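Local coordinates for protein glutamine cyclotransferase (Zymomonas mobilis, PDB 3NOL) that catalyses the cyclisation of N-terminal glutamine to pyroglutamate, as a glutaminyl cyclase built on a calcium-binding beta-propeller, at residues A[126-139]-A[142-156]. Numbering follows the deposited sequence.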
loop_
_atom_site.group_PDB
_atom_site.type_symbol
_atom_site.label_atom_id
_atom_site.label_comp_id
_atom_site.label_asym_id
_atom_site.label_seq_id
_atom_site.Cartn_x
_atom_site.Cartn_y
_atom_site.Cartn_z
ATOM N N ASP A 126 -4.802 -17.575 -5.131
ATOM C CA ASP A 126 -4.595 -18.478 -4.017
ATOM C C ASP A 126 -4.561 -17.711 -2.678
ATOM O O ASP A 126 -3.980 -16.619 -2.572
ATOM C CB ASP A 126 -3.296 -19.243 -4.251
ATOM C CG ASP A 126 -3.083 -20.354 -3.254
ATOM O OD1 ASP A 126 -4.047 -21.125 -3.022
ATOM O OD2 ASP A 126 -1.943 -20.459 -2.737
ATOM N N GLY A 127 -5.212 -18.279 -1.667
ATOM C CA GLY A 127 -5.146 -17.710 -0.314
ATOM C C GLY A 127 -5.732 -16.312 -0.183
ATOM O O GLY A 127 -6.812 -16.018 -0.726
ATOM N N GLU A 128 -5.009 -15.445 0.534
ATOM C CA GLU A 128 -5.473 -14.078 0.818
ATOM C C GLU A 128 -4.688 -13.056 -0.002
ATOM O O GLU A 128 -3.691 -13.397 -0.635
ATOM C CB GLU A 128 -5.360 -13.745 2.309
ATOM C CG GLU A 128 -6.361 -14.548 3.159
ATOM C CD GLU A 128 -6.499 -14.039 4.590
ATOM O OE1 GLU A 128 -5.662 -13.223 5.057
ATOM O OE2 GLU A 128 -7.486 -14.449 5.252
ATOM N N GLY A 129 -5.207 -11.830 -0.030
ATOM C CA GLY A 129 -4.598 -10.737 -0.763
ATOM C C GLY A 129 -4.648 -9.501 0.122
ATOM O O GLY A 129 -5.735 -9.035 0.519
ATOM N N TRP A 130 -3.460 -8.996 0.464
ATOM C CA TRP A 130 -3.348 -7.831 1.338
ATOM C C TRP A 130 -2.856 -6.636 0.508
ATOM O O TRP A 130 -3.675 -5.943 -0.075
ATOM C CB TRP A 130 -2.439 -8.113 2.556
ATOM C CG TRP A 130 -3.020 -9.084 3.583
ATOM C CD1 TRP A 130 -3.919 -10.113 3.365
ATOM C CD2 TRP A 130 -2.716 -9.113 4.978
ATOM N NE1 TRP A 130 -4.190 -10.766 4.553
ATOM C CE2 TRP A 130 -3.460 -10.172 5.553
ATOM C CE3 TRP A 130 -1.887 -8.336 5.809
ATOM C CZ2 TRP A 130 -3.396 -10.471 6.921
ATOM C CZ3 TRP A 130 -1.822 -8.652 7.182
ATOM C CH2 TRP A 130 -2.586 -9.705 7.711
ATOM N N GLY A 131 -1.540 -6.413 0.431
ATOM C CA GLY A 131 -1.000 -5.298 -0.365
ATOM C C GLY A 131 -0.709 -5.659 -1.822
ATOM O O GLY A 131 -0.496 -6.827 -2.148
ATOM N N LEU A 132 -0.710 -4.642 -2.696
ATOM C CA LEU A 132 -0.418 -4.841 -4.105
ATOM C C LEU A 132 0.330 -3.625 -4.656
ATOM O O LEU A 132 -0.020 -2.500 -4.366
ATOM C CB LEU A 132 -1.700 -5.088 -4.891
ATOM C CG LEU A 132 -1.579 -5.455 -6.365
ATOM C CD1 LEU A 132 -0.949 -6.866 -6.518
ATOM C CD2 LEU A 132 -2.981 -5.388 -7.036
ATOM N N THR A 133 1.375 -3.890 -5.425
ATOM C CA THR A 133 2.113 -2.833 -6.140
ATOM C C THR A 133 2.606 -3.460 -7.466
ATOM O O THR A 133 2.175 -4.576 -7.833
ATOM C CB THR A 133 3.280 -2.217 -5.259
ATOM O OG1 THR A 133 3.854 -1.070 -5.917
ATOM C CG2 THR A 133 4.384 -3.263 -4.977
ATOM N N HIS A 134 3.502 -2.772 -8.167
ATOM C CA HIS A 134 4.038 -3.301 -9.411
ATOM C C HIS A 134 5.398 -2.717 -9.717
ATOM O O HIS A 134 5.744 -1.659 -9.211
ATOM C CB HIS A 134 3.081 -3.052 -10.583
ATOM C CG HIS A 134 3.073 -1.645 -11.096
ATOM N ND1 HIS A 134 3.972 -1.192 -12.044
ATOM C CD2 HIS A 134 2.252 -0.604 -10.828
ATOM C CE1 HIS A 134 3.694 0.065 -12.350
ATOM N NE2 HIS A 134 2.662 0.451 -11.617
ATOM N N ASN A 135 6.165 -3.426 -10.538
ATOM C CA ASN A 135 7.353 -2.826 -11.126
ATOM C C ASN A 135 7.116 -2.797 -12.652
ATOM O O ASN A 135 5.969 -2.837 -13.100
ATOM C CB ASN A 135 8.632 -3.550 -10.660
ATOM C CG ASN A 135 8.688 -5.028 -11.086
ATOM O OD1 ASN A 135 7.921 -5.485 -11.946
ATOM N ND2 ASN A 135 9.606 -5.787 -10.462
ATOM N N ASP A 136 8.170 -2.716 -13.452
ATOM C CA ASP A 136 7.960 -2.545 -14.890
ATOM C C ASP A 136 7.437 -3.819 -15.586
ATOM O O ASP A 136 6.926 -3.745 -16.714
ATOM C CB ASP A 136 9.239 -2.043 -15.576
ATOM C CG ASP A 136 9.621 -0.614 -15.174
ATOM O OD1 ASP A 136 8.771 0.153 -14.644
ATOM O OD2 ASP A 136 10.795 -0.255 -15.424
ATOM N N GLN A 137 7.565 -4.970 -14.916
ATOM C CA GLN A 137 7.214 -6.277 -15.513
ATOM C C GLN A 137 6.098 -7.062 -14.814
ATOM O O GLN A 137 5.410 -7.851 -15.458
ATOM C CB GLN A 137 8.439 -7.181 -15.572
ATOM C CG GLN A 137 9.490 -6.769 -16.596
ATOM C CD GLN A 137 10.629 -7.764 -16.637
ATOM O OE1 GLN A 137 10.703 -8.600 -17.538
ATOM N NE2 GLN A 137 11.497 -7.716 -15.623
ATOM N N TYR A 138 5.965 -6.886 -13.499
ATOM C CA TYR A 138 5.047 -7.703 -12.684
ATOM C C TYR A 138 4.249 -6.908 -11.668
ATOM O O TYR A 138 4.706 -5.867 -11.189
ATOM C CB TYR A 138 5.836 -8.748 -11.882
ATOM C CG TYR A 138 6.765 -9.581 -12.710
ATOM C CD1 TYR A 138 6.267 -10.534 -13.600
ATOM C CD2 TYR A 138 8.145 -9.412 -12.606
ATOM C CE1 TYR A 138 7.119 -11.300 -14.373
ATOM C CE2 TYR A 138 9.018 -10.174 -13.373
ATOM C CZ TYR A 138 8.505 -11.115 -14.249
ATOM O OH TYR A 138 9.390 -11.863 -15.007
ATOM N N LEU A 139 3.069 -7.429 -11.335
ATOM C CA LEU A 139 2.367 -7.036 -10.108
ATOM C C LEU A 139 2.986 -7.828 -8.975
ATOM O O LEU A 139 3.398 -8.970 -9.167
ATOM C CB LEU A 139 0.879 -7.366 -10.207
ATOM C CG LEU A 139 0.147 -6.410 -11.171
ATOM C CD1 LEU A 139 -1.086 -7.052 -11.884
ATOM C CD2 LEU A 139 -0.212 -5.046 -10.524
ATOM N N SER A 142 1.358 -9.033 -1.491
ATOM C CA SER A 142 1.559 -9.599 -0.150
ATOM C C SER A 142 0.217 -10.172 0.345
ATOM O O SER A 142 -0.846 -9.936 -0.268
ATOM C CB SER A 142 2.029 -8.514 0.826
ATOM O OG SER A 142 1.066 -7.460 0.914
ATOM N N ASP A 143 0.268 -10.881 1.469
ATOM C CA ASP A 143 -0.907 -11.555 2.009
ATOM C C ASP A 143 -0.857 -11.753 3.527
ATOM O O ASP A 143 -1.571 -12.604 4.063
ATOM C CB ASP A 143 -1.122 -12.913 1.292
ATOM C CG ASP A 143 0.005 -13.915 1.552
ATOM O OD1 ASP A 143 0.919 -13.611 2.347
ATOM O OD2 ASP A 143 -0.036 -15.014 0.957
ATOM N N GLY A 144 -0.009 -11.009 4.229
ATOM C CA GLY A 144 0.028 -11.085 5.702
ATOM C C GLY A 144 0.976 -12.187 6.164
ATOM O O GLY A 144 1.208 -12.335 7.361
ATOM N N THR A 145 1.475 -12.978 5.209
ATOM C CA THR A 145 2.517 -13.969 5.483
ATOM C C THR A 145 3.899 -13.435 5.055
ATOM O O THR A 145 3.998 -12.322 4.542
ATOM C CB THR A 145 2.238 -15.316 4.768
ATOM O OG1 THR A 145 2.615 -15.212 3.392
ATOM C CG2 THR A 145 0.738 -15.714 4.892
ATOM N N PRO A 146 4.977 -14.211 5.265
ATOM C CA PRO A 146 6.287 -13.796 4.699
ATOM C C PRO A 146 6.405 -13.888 3.173
ATOM O O PRO A 146 7.422 -13.469 2.602
ATOM C CB PRO A 146 7.283 -14.786 5.337
ATOM C CG PRO A 146 6.595 -15.276 6.562
ATOM C CD PRO A 146 5.132 -15.408 6.115
ATOM N N VAL A 147 5.392 -14.453 2.532
ATOM C CA VAL A 147 5.518 -14.826 1.112
ATOM C C VAL A 147 4.984 -13.704 0.215
ATOM O O VAL A 147 3.828 -13.261 0.393
ATOM C CB VAL A 147 4.780 -16.129 0.809
ATOM C CG1 VAL A 147 4.898 -16.463 -0.698
ATOM C CG2 VAL A 147 5.320 -17.280 1.657
ATOM N N LEU A 148 5.820 -13.253 -0.723
ATOM C CA LEU A 148 5.391 -12.327 -1.787
ATOM C C LEU A 148 5.285 -13.073 -3.124
ATOM O O LEU A 148 6.114 -13.940 -3.432
ATOM C CB LEU A 148 6.386 -11.168 -1.951
ATOM C CG LEU A 148 6.588 -10.196 -0.779
ATOM C CD1 LEU A 148 7.673 -9.148 -1.123
ATOM C CD2 LEU A 148 5.243 -9.511 -0.463
ATOM N N ARG A 149 4.284 -12.714 -3.919
ATOM C CA ARG A 149 4.068 -13.329 -5.226
ATOM C C ARG A 149 4.151 -12.283 -6.308
ATOM O O ARG A 149 3.541 -11.198 -6.184
ATOM C CB ARG A 149 2.696 -13.990 -5.279
ATOM C CG ARG A 149 2.622 -15.265 -4.493
ATOM C CD ARG A 149 1.165 -15.705 -4.393
ATOM N NE ARG A 149 0.486 -15.174 -3.209
ATOM C CZ ARG A 149 -0.825 -15.286 -2.974
ATOM N NH1 ARG A 149 -1.335 -14.811 -1.847
ATOM N NH2 ARG A 149 -1.624 -15.878 -3.865
ATOM N N PHE A 150 4.908 -12.617 -7.350
ATOM C CA PHE A 150 5.037 -11.777 -8.539
ATOM C C PHE A 150 4.092 -12.343 -9.575
ATOM O O PHE A 150 4.283 -13.494 -10.010
ATOM C CB PHE A 150 6.467 -11.816 -9.082
ATOM C CG PHE A 150 7.486 -11.170 -8.188
ATOM C CD1 PHE A 150 8.065 -9.943 -8.549
ATOM C CD2 PHE A 150 7.888 -11.787 -6.998
ATOM C CE1 PHE A 150 9.032 -9.338 -7.729
ATOM C CE2 PHE A 150 8.836 -11.186 -6.163
ATOM C CZ PHE A 150 9.420 -9.966 -6.524
ATOM N N LEU A 151 3.105 -11.540 -9.975
ATOM C CA LEU A 151 2.102 -11.965 -10.947
ATOM C C LEU A 151 2.443 -11.531 -12.363
ATOM O O LEU A 151 2.845 -10.381 -12.582
ATOM C CB LEU A 151 0.711 -11.433 -10.582
ATOM C CG LEU A 151 0.165 -11.628 -9.149
ATOM C CD1 LEU A 151 -1.275 -11.103 -9.024
ATOM C CD2 LEU A 151 0.249 -13.067 -8.653
ATOM N N ASP A 152 2.270 -12.441 -13.322
ATOM C CA ASP A 152 2.268 -12.065 -14.730
ATOM C C ASP A 152 1.053 -11.151 -14.910
ATOM O O ASP A 152 -0.028 -11.514 -14.494
ATOM C CB ASP A 152 2.096 -13.286 -15.630
ATOM C CG ASP A 152 2.064 -12.904 -17.085
ATOM O OD1 ASP A 152 0.979 -12.670 -17.625
ATOM O OD2 ASP A 152 3.157 -12.785 -17.674
ATOM N N PRO A 153 1.242 -9.947 -15.474
ATOM C CA PRO A 153 0.145 -8.961 -15.521
ATOM C C PRO A 153 -0.994 -9.335 -16.480
ATOM O O PRO A 153 -2.092 -8.795 -16.370
ATOM C CB PRO A 153 0.838 -7.670 -15.991
ATOM C CG PRO A 153 2.322 -7.982 -15.978
ATOM C CD PRO A 153 2.488 -9.437 -16.073
ATOM N N GLU A 154 -0.728 -10.243 -17.412
ATOM C CA GLU A 154 -1.791 -10.702 -18.312
ATOM C C GLU A 154 -2.603 -11.848 -17.713
ATOM O O GLU A 154 -3.829 -11.757 -17.621
ATOM C CB GLU A 154 -1.226 -11.021 -19.689
ATOM C CG GLU A 154 -0.738 -9.726 -20.418
ATOM C CD GLU A 154 -1.857 -8.687 -20.614
ATOM O OE1 GLU A 154 -2.793 -8.961 -21.404
ATOM O OE2 GLU A 154 -1.815 -7.597 -19.979
ATOM N N SER A 155 -1.925 -12.903 -17.283
ATOM C CA SER A 155 -2.628 -14.079 -16.732
ATOM C C SER A 155 -3.086 -13.839 -15.296
ATOM O O SER A 155 -4.010 -14.509 -14.811
ATOM C CB SER A 155 -1.744 -15.333 -16.776
ATOM O OG SER A 155 -0.597 -15.189 -15.934
ATOM N N LEU A 156 -2.397 -12.908 -14.626
ATOM C CA LEU A 156 -2.612 -12.564 -13.216
ATOM C C LEU A 156 -2.437 -13.809 -12.351
ATOM O O LEU A 156 -3.222 -14.058 -11.436
ATOM C CB LEU A 156 -3.991 -11.901 -12.999
ATOM C CG LEU A 156 -4.150 -10.523 -13.675
ATOM C CD1 LEU A 156 -5.639 -10.112 -13.724
ATOM C CD2 LEU A 156 -3.267 -9.436 -12.991
HETATM O O HOH W 1 -2.316 -16.863 -6.621
HETATM O O HOH W 2 -2.421 -16.298 1.344
HETATM O O HOH W 3 -2.812 -14.285 5.640
#
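Trp130 lays one face of its indole on the backbone of Asp143 and Gly144. The CA of Gly144 sits over the six-membered ring, a CH-pi contact. In the plane of the indole, NE1 gives a nearly straight bond to Glu128 OE1 (2.9 Å, 167°). A water joins that carboxylate oxygen to Asp143 O. An alanine in place of Trp130 would probably uncover Gly144 and leave Glu128 OE1 without its indole donor. The backbone closes the same corner: Trp130 N donates to Ser142 O (2.9 Å), and Ser142 N to Gly131 O. Ser142 OG lies between its own backbone N and carbonyl carbon (chi1 60°), which brings it to Gly131 N at 2.8 Å; it also bonds Asn175 O.

Arg149 reaches back to the 126-128 loop. Its NH2 donates to Asp126 O (2.8 Å), while NH1 makes weak bonds to Asp126 O and Glu128 O. NH1 also forms a salt bridge to Asp143 OD2, weak as a hydrogen bond. Asp143 OD1 accepts from Thr145 N, closing an Asx turn, and also from Thr145 OG1 on its syn lone pair; together they hold the carboxylate.

At the far end Leu139 and Leu151 form an antiparallel hydrogen-bonded pair, with Leu151 N to Leu139 O at 2.7 Å. This joins neighbouring strands of one propeller blade. Through the salt bridge, Arg149, held by one good bond and several weak ones, probably helps neutralise Asp143 while tying the incoming loop to the blade.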